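Local structure of D-aminopeptidase (Burkholderia sp. LK4, 5TZB) at residues 190-194 and 242-246. The protein is a beta-aminopeptidase of peptidase family S58, an Ntn hydrolase that probably cleaves amino-terminal beta-amino acids from peptides. Numbering follows the deposited sequence.
Sequences ICHEF and VPSPF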
loop_
_atom_site.group_PDB
_atom_site.type_symbol
_atom_site.label_atom_id
_atom_site.label_comp_id
_atom_site.label_asym_id
_atom_site.label_seq_id
_atom_site.Cartn_x
_atom_site.Cartn_y
_atom_site.Cartn_z
ATOM N N ILE C 190 -20.626 -17.348 12.949
ATOM C CA ILE C 190 -20.151 -18.719 13.056
ATOM C C ILE C 190 -18.631 -18.739 12.919
ATOM O O ILE C 190 -18.084 -18.154 11.986
ATOM C CB ILE C 190 -20.797 -19.595 11.970
ATOM C CG1 ILE C 190 -22.313 -19.666 12.188
ATOM C CG2 ILE C 190 -20.159 -20.973 11.926
ATOM C CD1 ILE C 190 -23.077 -20.350 11.054
ATOM N N CYS C 191 -17.949 -19.389 13.854
ATOM C CA CYS C 191 -16.488 -19.400 13.870
ATOM C C CYS C 191 -15.952 -20.819 14.055
ATOM O O CYS C 191 -16.376 -21.546 14.955
ATOM C CB CYS C 191 -15.961 -18.474 14.967
ATOM S SG CYS C 191 -14.157 -18.366 15.069
ATOM N N HIS C 192 -15.039 -21.217 13.177
ATOM C CA HIS C 192 -14.527 -22.585 13.154
ATOM C C HIS C 192 -15.653 -23.626 13.200
ATOM O O HIS C 192 -15.539 -24.671 13.848
ATOM C CB HIS C 192 -13.523 -22.798 14.293
ATOM C CG HIS C 192 -12.202 -22.134 14.040
ATOM N ND1 HIS C 192 -11.296 -22.618 13.118
ATOM C CD2 HIS C 192 -11.633 -21.029 14.582
ATOM C CE1 HIS C 192 -10.225 -21.839 13.106
ATOM N NE2 HIS C 192 -10.402 -20.873 13.989
ATOM N N GLU C 193 -16.749 -23.300 12.512
ATOM C CA GLU C 193 -17.910 -24.172 12.392
ATOM C C GLU C 193 -18.526 -24.477 13.760
ATOM O O GLU C 193 -19.191 -25.498 13.941
ATOM C CB GLU C 193 -17.527 -25.452 11.644
ATOM C CG GLU C 193 -16.902 -25.140 10.296
ATOM C CD GLU C 193 -16.516 -26.376 9.508
ATOM O OE1 GLU C 193 -15.327 -26.497 9.117
ATOM O OE2 GLU C 193 -17.405 -27.204 9.253
ATOM N N PHE C 194 -18.254 -23.595 14.718
ATOM C CA PHE C 194 -19.006 -23.504 15.965
ATOM C C PHE C 194 -19.668 -22.138 16.011
ATOM O O PHE C 194 -19.431 -21.310 15.128
ATOM C CB PHE C 194 -18.106 -23.655 17.184
ATOM C CG PHE C 194 -17.528 -25.016 17.357
ATOM C CD1 PHE C 194 -18.329 -26.085 17.741
ATOM C CD2 PHE C 194 -16.166 -25.225 17.177
ATOM C CE1 PHE C 194 -17.786 -27.356 17.917
ATOM C CE2 PHE C 194 -15.613 -26.488 17.358
ATOM C CZ PHE C 194 -16.425 -27.557 17.728
ATOM N N VAL C 242 -18.022 -33.344 15.795
ATOM C CA VAL C 242 -19.158 -32.504 16.159
ATOM C C VAL C 242 -19.843 -31.968 14.895
ATOM O O VAL C 242 -19.168 -31.574 13.938
ATOM C CB VAL C 242 -18.720 -31.334 17.086
ATOM C CG1 VAL C 242 -19.906 -30.480 17.476
ATOM C CG2 VAL C 242 -18.072 -31.880 18.346
ATOM N N PRO C 243 -21.186 -32.022 14.857
ATOM C CA PRO C 243 -21.977 -31.509 13.726
ATOM C C PRO C 243 -21.612 -30.075 13.317
ATOM O O PRO C 243 -21.260 -29.244 14.164
ATOM C CB PRO C 243 -23.412 -31.579 14.248
ATOM C CG PRO C 243 -23.390 -32.769 15.202
ATOM C CD PRO C 243 -22.020 -32.753 15.836
ATOM N N SER C 244 -21.703 -29.796 12.018
ATOM C CA SER C 244 -21.364 -28.480 11.481
ATOM C C SER C 244 -22.522 -27.910 10.671
ATOM O O SER C 244 -23.203 -28.642 9.951
ATOM C CB SER C 244 -20.119 -28.560 10.596
ATOM O OG SER C 244 -19.907 -27.338 9.892
ATOM N N PRO C 245 -22.731 -26.585 10.764
ATOM C CA PRO C 245 -23.807 -25.980 9.971
ATOM C C PRO C 245 -23.498 -25.969 8.475
ATOM O O PRO C 245 -24.401 -25.753 7.680
ATOM C CB PRO C 245 -23.897 -24.553 10.527
ATOM C CG PRO C 245 -22.568 -24.286 11.128
ATOM C CD PRO C 245 -22.051 -25.604 11.630
ATOM N N PHE C 246 -22.257 -26.252 8.100
ATOM C CA PHE C 246 -21.856 -26.213 6.698
ATOM C C PHE C 246 -21.921 -27.607 6.094
ATOM O O PHE C 246 -22.070 -28.590 6.825
ATOM C CB PHE C 246 -20.442 -25.646 6.561
ATOM C CG PHE C 246 -20.289 -24.264 7.119
ATOM C CD1 PHE C 246 -21.308 -23.337 7.002
ATOM C CD2 PHE C 246 -19.132 -23.898 7.775
ATOM C CE1 PHE C 246 -21.169 -22.061 7.516
ATOM C CE2 PHE C 246 -18.986 -22.625 8.296
ATOM C CZ PHE C 246 -20.008 -21.704 8.168
HETATM O O HOH W 1 -21.712 -26.445 15.056
#
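Glu193 and Ser244 carry the polar link of this contact: Ser244 OG donates to Glu193 OE2 at 2.6 Å, arriving on the anti lone pair of OE2, the one turned away from the other carboxylate oxygen. The same OG accepts the backbone N-H of Phe246 over 3.1 Å, nearly straight at 165°. A chi1 of 170° swings OG away from the Ser244 N and alongside its carbonyl carbon, toward the N-H two residues on, while leaving it facing the carboxylate; the two bonds together fix the rotation of the hydroxyl. Glu193 reaches it by a chain extended beyond CG, and on the way its CG packs 3.6 Å from Phe246 CD2, the carboxylate and ring planes 37° apart. Further along that ring, Ile190 CG2 lies 3.8 Å from Phe246 CZ; the other arm of Ile190 ends with CD1 beside Pro245 CG, the two side chains running alongside each other with opposite headings. At the far end of the contact Phe194 meets Val242 roughly at a right angle, CE1 to CG1 at 3.8 Å. Between these apolar patches a water donates to Glu193 O at 2.9 Å and to Pro243 O at 3.0 Å, tying the two backbones together. Arg225 reinforces the same join: its guanidinium hydrogen-bonds the carbonyls of His192, Glu193, Val242 and Pro243 and makes a cation-pi contact with Phe194. The arrangement is a type I' beta turn, Cys191 to Phe194, closing a short two-stranded hairpin against an ST turn at Ser244, in the loop between strands 213-220 and 260-266.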